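Local coordinates for protein eukaryotic peptide chain release factor GTP-binding subunit (Schizosaccharomyces pombe, PDB 1R5B) that is the GTP-binding subunit of a eukaryotic peptide chain release factor, a P-loop protein of the elongation factor Tu family, at residues A[368-380]-A[413-425]. Residues are numbered along the deposited sequence; the frame is centred on the assembly and turned at random.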
ATOM      1  N   GLN A 368      -9.823 -14.858 -11.535  1.00 37.47           N
ATOM      2  CA  GLN A 368     -10.188 -15.815 -10.497  1.00 37.70           C
ATOM      3  C   GLN A 368     -11.430 -15.338  -9.766  1.00 37.85           C
ATOM      4  O   GLN A 368     -11.525 -14.161  -9.442  1.00 37.43           O
ATOM      5  CB  GLN A 368      -9.072 -15.948  -9.461  1.00 38.13           C
ATOM      6  CG  GLN A 368      -7.799 -16.649  -9.929  1.00 38.55           C
ATOM      7  CD  GLN A 368      -6.922 -17.107  -8.764  1.00 38.42           C
ATOM      8  OE1 GLN A 368      -5.711 -17.276  -8.923  1.00 38.28           O
ATOM      9  NE2 GLN A 368      -7.531 -17.308  -7.597  1.00 38.02           N
ATOM     10  N   ILE A 369     -12.339 -16.259  -9.445  1.00 38.10           N
ATOM     11  CA  ILE A 369     -13.661 -15.897  -8.920  1.00 38.43           C
ATOM     12  C   ILE A 369     -14.191 -16.875  -7.868  1.00 38.46           C
ATOM     13  O   ILE A 369     -13.611 -17.935  -7.635  1.00 38.31           O
ATOM     14  CB  ILE A 369     -14.677 -15.762 -10.096  1.00 38.59           C
ATOM     15  CG1 ILE A 369     -15.624 -14.570  -9.903  1.00 39.25           C
ATOM     16  CG2 ILE A 369     -15.485 -17.042 -10.291  1.00 38.93           C
ATOM     17  CD1 ILE A 369     -16.200 -14.031 -11.225  1.00 39.84           C
ATOM     18  N   ALA A 370     -15.306 -16.507  -7.247  1.00 38.47           N
ATOM     19  CA  ALA A 370     -15.879 -17.297  -6.173  1.00 38.61           C
ATOM     20  C   ALA A 370     -17.378 -17.040  -6.064  1.00 38.77           C
ATOM     21  O   ALA A 370     -17.792 -15.965  -5.632  1.00 38.77           O
ATOM     22  CB  ALA A 370     -15.186 -16.977  -4.856  1.00 38.64           C
ATOM     23  N   ILE A 371     -18.177 -18.037  -6.448  1.00 38.69           N
ATOM     24  CA  ILE A 371     -19.630 -17.931  -6.441  1.00 38.71           C
ATOM     25  C   ILE A 371     -20.118 -17.985  -4.996  1.00 38.78           C
ATOM     26  O   ILE A 371     -19.527 -18.687  -4.177  1.00 38.84           O
ATOM     27  CB  ILE A 371     -20.242 -19.075  -7.288  1.00 38.80           C
ATOM     28  CG1 ILE A 371     -19.964 -18.826  -8.777  1.00 39.02           C
ATOM     29  CG2 ILE A 371     -21.755 -19.224  -7.032  1.00 38.42           C
ATOM     30  CD1 ILE A 371     -18.539 -19.147  -9.223  1.00 39.08           C
ATOM     31  N   LEU A 372     -21.210 -17.273  -4.701  1.00 38.87           N
ATOM     32  CA  LEU A 372     -21.632 -17.009  -3.317  1.00 38.84           C
ATOM     33  C   LEU A 372     -23.008 -17.572  -2.886  1.00 38.99           C
ATOM     34  O   LEU A 372     -23.133 -18.001  -1.736  1.00 38.97           O
ATOM     35  CB  LEU A 372     -21.574 -15.495  -3.024  1.00 38.76           C
ATOM     36  CG  LEU A 372     -20.312 -14.988  -2.303  1.00 38.25           C
ATOM     37  CD1 LEU A 372     -20.096 -13.497  -2.526  1.00 37.81           C
ATOM     38  CD2 LEU A 372     -20.372 -15.304  -0.810  1.00 38.15           C
ATOM     39  N   GLU A 373     -24.026 -17.577  -3.759  1.00 39.18           N
ATOM     40  CA  GLU A 373     -25.389 -17.931  -3.291  1.00 39.42           C
ATOM     41  C   GLU A 373     -26.429 -18.563  -4.257  1.00 39.56           C
ATOM     42  O   GLU A 373     -26.762 -19.744  -4.095  1.00 39.54           O
ATOM     43  CB  GLU A 373     -26.029 -16.719  -2.589  1.00 39.45           C
ATOM     44  CG  GLU A 373     -25.786 -15.374  -3.266  1.00 39.41           C
ATOM     45  CD  GLU A 373     -27.003 -14.463  -3.232  1.00 39.56           C
ATOM     46  OE1 GLU A 373     -27.179 -13.679  -4.191  1.00 39.41           O
ATOM     47  OE2 GLU A 373     -27.782 -14.528  -2.248  1.00 39.67           O
ATOM     48  N   LEU A 374     -26.963 -17.787  -5.212  1.00 39.65           N
ATOM     49  CA  LEU A 374     -28.165 -18.192  -5.996  1.00 39.68           C
ATOM     50  C   LEU A 374     -27.980 -18.983  -7.326  1.00 39.80           C
ATOM     51  O   LEU A 374     -28.803 -19.867  -7.610  1.00 39.88           O
ATOM     52  CB  LEU A 374     -29.094 -16.970  -6.226  1.00 39.59           C
ATOM     53  CG  LEU A 374     -29.531 -16.515  -7.636  1.00 39.17           C
ATOM     54  CD1 LEU A 374     -30.678 -17.369  -8.213  1.00 39.04           C
ATOM     55  CD2 LEU A 374     -29.927 -15.040  -7.620  1.00 38.82           C
ATOM     56  N   PRO A 375     -26.938 -18.677  -8.118  1.00 39.81           N
ATOM     57  CA  PRO A 375     -26.791 -19.148  -9.515  1.00 39.83           C
ATOM     58  C   PRO A 375     -27.290 -20.563  -9.963  1.00 39.83           C
ATOM     59  O   PRO A 375     -28.507 -20.778 -10.092  1.00 39.77           O
ATOM     60  CB  PRO A 375     -25.274 -18.981  -9.753  1.00 39.78           C
ATOM     61  CG  PRO A 375     -24.942 -17.762  -9.000  1.00 39.76           C
ATOM     62  CD  PRO A 375     -25.792 -17.820  -7.747  1.00 39.77           C
ATOM     63  N   SER A 376     -26.355 -21.482 -10.234  1.00 39.76           N
ATOM     64  CA  SER A 376     -26.606 -22.681 -11.037  1.00 39.54           C
ATOM     65  C   SER A 376     -26.856 -22.293 -12.503  1.00 39.50           C
ATOM     66  O   SER A 376     -27.825 -22.746 -13.111  1.00 39.44           O
ATOM     67  CB  SER A 376     -27.766 -23.494 -10.457  1.00 39.48           C
ATOM     68  OG  SER A 376     -27.546 -24.878 -10.636  1.00 39.77           O
ATOM     69  N   ILE A 377     -25.970 -21.460 -13.065  1.00 39.55           N
ATOM     70  CA  ILE A 377     -26.197 -20.843 -14.388  1.00 39.52           C
ATOM     71  C   ILE A 377     -25.039 -21.008 -15.415  1.00 39.46           C
ATOM     72  O   ILE A 377     -23.848 -21.010 -15.063  1.00 38.93           O
ATOM     73  CB  ILE A 377     -26.605 -19.331 -14.235  1.00 39.53           C
ATOM     74  CG1 ILE A 377     -27.772 -19.157 -13.243  1.00 39.37           C
ATOM     75  CG2 ILE A 377     -27.007 -18.719 -15.590  1.00 39.47           C
ATOM     76  CD1 ILE A 377     -29.120 -19.730 -13.708  1.00 39.04           C
ATOM     77  N   LEU A 378     -25.459 -21.118 -16.688  1.00 39.42           N
ATOM     78  CA  LEU A 378     -24.639 -21.472 -17.868  1.00 39.24           C
ATOM     79  C   LEU A 378     -23.210 -20.896 -17.982  1.00 38.99           C
ATOM     80  O   LEU A 378     -22.914 -19.796 -17.505  1.00 39.04           O
ATOM     81  CB  LEU A 378     -25.411 -21.112 -19.160  1.00 39.13           C
ATOM     82  CG  LEU A 378     -26.257 -22.194 -19.850  1.00 39.22           C
ATOM     83  CD1 LEU A 378     -27.164 -22.931 -18.866  1.00 39.32           C
ATOM     84  CD2 LEU A 378     -27.094 -21.604 -20.994  1.00 38.93           C
ATOM     85  N   THR A 379     -22.356 -21.675 -18.649  1.00 38.74           N
ATOM     86  CA  THR A 379     -20.993 -21.276 -19.013  1.00 38.43           C
ATOM     87  C   THR A 379     -20.977 -20.399 -20.253  1.00 38.22           C
ATOM     88  O   THR A 379     -21.959 -20.322 -20.999  1.00 38.23           O
ATOM     89  CB  THR A 379     -20.095 -22.521 -19.313  1.00 38.42           C
ATOM     90  OG1 THR A 379     -18.839 -22.099 -19.863  1.00 37.92           O
ATOM     91  CG2 THR A 379     -20.678 -23.411 -20.443  1.00 38.39           C
ATOM     92  N   THR A 380     -19.838 -19.751 -20.467  1.00 37.85           N
ATOM     93  CA  THR A 380     -19.524 -19.113 -21.739  1.00 37.60           C
ATOM     94  C   THR A 380     -20.579 -18.070 -22.142  1.00 37.38           C
ATOM     95  O   THR A 380     -20.751 -17.771 -23.324  1.00 37.61           O
ATOM     96  CB  THR A 380     -19.319 -20.206 -22.823  1.00 37.51           C
ATOM     97  OG1 THR A 380     -18.359 -21.162 -22.354  1.00 37.43           O
ATOM     98  CG2 THR A 380     -18.676 -19.648 -24.098  1.00 37.53           C
ATOM     99  N   LYS A 413     -10.009 -29.763 -16.199  1.00 35.73           N
ATOM    100  CA  LYS A 413     -11.228 -29.781 -17.013  1.00 35.69           C
ATOM    101  C   LYS A 413     -12.007 -28.458 -16.912  1.00 35.68           C
ATOM    102  O   LYS A 413     -12.438 -28.080 -15.826  1.00 35.79           O
ATOM    103  CB  LYS A 413     -12.124 -30.952 -16.588  1.00 35.65           C
ATOM    104  CG  LYS A 413     -13.246 -31.270 -17.566  1.00 35.52           C
ATOM    105  CD  LYS A 413     -13.735 -32.702 -17.411  1.00 35.67           C
ATOM    106  CE  LYS A 413     -14.775 -33.055 -18.470  1.00 35.78           C
ATOM    107  NZ  LYS A 413     -16.010 -32.248 -18.351  1.00 36.27           N
ATOM    108  N   PRO A 414     -12.154 -27.741 -18.028  1.00 35.60           N
ATOM    109  CA  PRO A 414     -13.086 -26.606 -18.116  1.00 35.59           C
ATOM    110  C   PRO A 414     -14.549 -26.951 -17.751  1.00 35.61           C
ATOM    111  O   PRO A 414     -15.155 -27.752 -18.463  1.00 35.54           O
ATOM    112  CB  PRO A 414     -12.977 -26.197 -19.588  1.00 35.63           C
ATOM    113  CG  PRO A 414     -11.616 -26.627 -19.995  1.00 35.64           C
ATOM    114  CD  PRO A 414     -11.388 -27.911 -19.277  1.00 35.53           C
ATOM    115  N   PRO A 415     -15.106 -26.358 -16.687  1.00 35.67           N
ATOM    116  CA  PRO A 415     -16.480 -26.666 -16.257  1.00 35.75           C
ATOM    117  C   PRO A 415     -17.569 -26.217 -17.230  1.00 36.08           C
ATOM    118  O   PRO A 415     -17.332 -25.338 -18.055  1.00 36.28           O
ATOM    119  CB  PRO A 415     -16.641 -25.892 -14.936  1.00 35.58           C
ATOM    120  CG  PRO A 415     -15.313 -25.369 -14.581  1.00 35.68           C
ATOM    121  CD  PRO A 415     -14.470 -25.360 -15.809  1.00 35.69           C
ATOM    122  N   MET A 416     -18.752 -26.819 -17.102  1.00 36.35           N
ATOM    123  CA  MET A 416     -19.932 -26.460 -17.893  1.00 36.53           C
ATOM    124  C   MET A 416     -20.822 -25.417 -17.183  1.00 36.43           C
ATOM    125  O   MET A 416     -21.612 -24.742 -17.840  1.00 36.52           O
ATOM    126  CB  MET A 416     -20.762 -27.717 -18.232  1.00 36.72           C
ATOM    127  CG  MET A 416     -20.506 -28.311 -19.629  1.00 37.50           C
ATOM    128  SD  MET A 416     -21.943 -28.226 -20.781  1.00 39.75           S
ATOM    129  CE  MET A 416     -21.618 -26.638 -21.609  1.00 39.57           C
ATOM    130  N   PHE A 417     -20.715 -25.293 -15.857  1.00 36.29           N
ATOM    131  CA  PHE A 417     -21.473 -24.270 -15.114  1.00 36.04           C
ATOM    132  C   PHE A 417     -20.871 -23.925 -13.745  1.00 36.00           C
ATOM    133  O   PHE A 417     -19.896 -24.539 -13.298  1.00 35.68           O
ATOM    134  CB  PHE A 417     -22.953 -24.681 -14.962  1.00 35.90           C
ATOM    135  CG  PHE A 417     -23.159 -26.024 -14.309  1.00 35.64           C
ATOM    136  CD1 PHE A 417     -23.162 -26.147 -12.925  1.00 35.42           C
ATOM    137  CD2 PHE A 417     -23.372 -27.165 -15.081  1.00 35.31           C
ATOM    138  CE1 PHE A 417     -23.358 -27.387 -12.315  1.00 35.59           C
ATOM    139  CE2 PHE A 417     -23.572 -28.411 -14.481  1.00 35.39           C
ATOM    140  CZ  PHE A 417     -23.567 -28.522 -13.096  1.00 35.39           C
ATOM    141  N   ALA A 418     -21.464 -22.923 -13.099  1.00 36.10           N
ATOM    142  CA  ALA A 418     -21.043 -22.462 -11.777  1.00 36.14           C
ATOM    143  C   ALA A 418     -22.010 -22.934 -10.694  1.00 36.16           C
ATOM    144  O   ALA A 418     -23.110 -23.405 -10.992  1.00 36.52           O
ATOM    145  CB  ALA A 418     -20.941 -20.946 -11.766  1.00 36.16           C
ATOM    146  N   THR A 419     -21.594 -22.809  -9.438  1.00 36.02           N
ATOM    147  CA  THR A 419     -22.417 -23.235  -8.306  1.00 35.98           C
ATOM    148  C   THR A 419     -21.875 -22.704  -6.974  1.00 35.97           C
ATOM    149  O   THR A 419     -20.747 -22.226  -6.903  1.00 36.03           O
ATOM    150  CB  THR A 419     -22.532 -24.787  -8.281  1.00 35.93           C
ATOM    151  OG1 THR A 419     -23.473 -25.201  -7.285  1.00 35.80           O
ATOM    152  CG2 THR A 419     -21.221 -25.442  -7.854  1.00 36.02           C
ATOM    153  N   LYS A 420     -22.691 -22.790  -5.926  1.00 36.03           N
ATOM    154  CA  LYS A 420     -22.312 -22.336  -4.584  1.00 36.06           C
ATOM    155  C   LYS A 420     -20.953 -22.895  -4.132  1.00 36.09           C
ATOM    156  O   LYS A 420     -20.749 -24.112  -4.123  1.00 35.99           O
ATOM    157  CB  LYS A 420     -23.398 -22.726  -3.566  1.00 36.09           C
ATOM    158  CG  LYS A 420     -23.325 -21.974  -2.232  1.00 36.22           C
ATOM    159  CD  LYS A 420     -24.221 -22.605  -1.156  1.00 36.19           C
ATOM    160  CE  LYS A 420     -25.630 -22.023  -1.165  1.00 36.18           C
ATOM    161  NZ  LYS A 420     -26.658 -23.051  -0.817  1.00 36.04           N
ATOM    162  N   GLY A 421     -20.032 -21.992  -3.775  1.00 36.04           N
ATOM    163  CA  GLY A 421     -18.742 -22.359  -3.205  1.00 35.92           C
ATOM    164  C   GLY A 421     -17.670 -22.769  -4.204  1.00 35.78           C
ATOM    165  O   GLY A 421     -16.629 -23.309  -3.818  1.00 35.92           O
ATOM    166  N   MET A 422     -17.916 -22.504  -5.484  1.00 35.54           N
ATOM    167  CA  MET A 422     -16.981 -22.854  -6.547  1.00 35.31           C
ATOM    168  C   MET A 422     -16.064 -21.650  -6.831  1.00 35.54           C
ATOM    169  O   MET A 422     -16.273 -20.568  -6.288  1.00 34.79           O
ATOM    170  CB  MET A 422     -17.763 -23.265  -7.800  1.00 35.03           C
ATOM    171  CG  MET A 422     -17.036 -24.208  -8.735  1.00 33.93           C
ATOM    172  SD  MET A 422     -18.166 -24.930  -9.915  1.00 31.86           S
ATOM    173  CE  MET A 422     -17.320 -24.701 -11.445  1.00 31.21           C
ATOM    174  N   LYS A 423     -15.061 -21.869  -7.683  1.00 36.10           N
ATOM    175  CA  LYS A 423     -14.056 -20.875  -8.037  1.00 36.70           C
ATOM    176  C   LYS A 423     -13.844 -20.773  -9.583  1.00 37.32           C
ATOM    177  O   LYS A 423     -14.675 -21.288 -10.348  1.00 37.72           O
ATOM    178  CB  LYS A 423     -12.765 -21.229  -7.285  1.00 36.86           C
ATOM    179  CG  LYS A 423     -12.688 -20.660  -5.845  1.00 36.96           C
ATOM    180  CD  LYS A 423     -12.930 -21.718  -4.759  1.00 36.66           C
ATOM    181  CE  LYS A 423     -11.653 -22.001  -3.956  1.00 36.90           C
ATOM    182  NZ  LYS A 423     -11.793 -23.138  -2.997  1.00 35.97           N
ATOM    183  N   ILE A 424     -12.786 -20.086 -10.048  1.00 37.89           N
ATOM    184  CA  ILE A 424     -12.457 -20.029 -11.497  1.00 38.31           C
ATOM    185  C   ILE A 424     -11.066 -19.466 -11.877  1.00 38.53           C
ATOM    186  O   ILE A 424     -10.427 -18.773 -11.092  1.00 38.58           O
ATOM    187  CB  ILE A 424     -13.519 -19.188 -12.263  1.00 38.44           C
ATOM    188  CG1 ILE A 424     -13.742 -19.735 -13.688  1.00 38.90           C
ATOM    189  CG2 ILE A 424     -13.099 -17.719 -12.290  1.00 38.30           C
ATOM    190  CD1 ILE A 424     -14.014 -18.650 -14.775  1.00 39.49           C
ATOM    191  N   ILE A 425     -10.623 -19.771 -13.098  1.00 38.79           N
ATOM    192  CA  ILE A 425      -9.577 -18.998 -13.792  1.00 39.08           C
ATOM    193  C   ILE A 425      -9.853 -18.984 -15.318  1.00 39.28           C
ATOM    194  O   ILE A 425      -9.490 -19.922 -16.031  1.00 39.52           O
ATOM    195  CB  ILE A 425      -8.107 -19.483 -13.388  1.00 39.15           C
ATOM    196  CG1 ILE A 425      -7.202 -19.856 -14.586  1.00 39.12           C
ATOM    197  CG2 ILE A 425      -8.146 -20.619 -12.361  1.00 39.10           C
ATOM    198  CD1 ILE A 425      -6.683 -18.663 -15.398  1.00 38.79           C
TER
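Met422 O takes two donors from the other segment. The amide of Ile371 places its N 3.2 Å from Met422 O, with an N-H...O angle of 147°, and Ala370 CA adds a CA-H...O contact to the same oxygen at 3.3 Å. The amide stands 37° out of the carbonyl plane, so the bond is not aimed at a lone pair. Ile371 O in turn receives a weak bond from Gly421 N, so both backbone polar atoms of Ile371 meet the type II turn running from Thr419 to Met422. The side chain of Ile371 packs against Ala418 and the Thr419 end of this turn. With CG1 anti to the carbonyl carbon (chi1 -71°), its CG1 rests 3.8 Å from Ala418 CB, while its CG2 comes to 3.2 Å from Thr419 O, which accepts Met422 N within the turn. Farther along, Thr379 N makes a weak, bent bond to Met416 O, and the bent Met416 chain brings CE within 3.6 Å of Thr379 CG2, an apolar touch near the surface. In the eEF1A-like C-terminal domain, strand 364-371 is flanked on one side by strand 457-466, to which Ala370 bonds through Val459, and on the other by strand 426-430, which the end of this loop, 422-425, leads into.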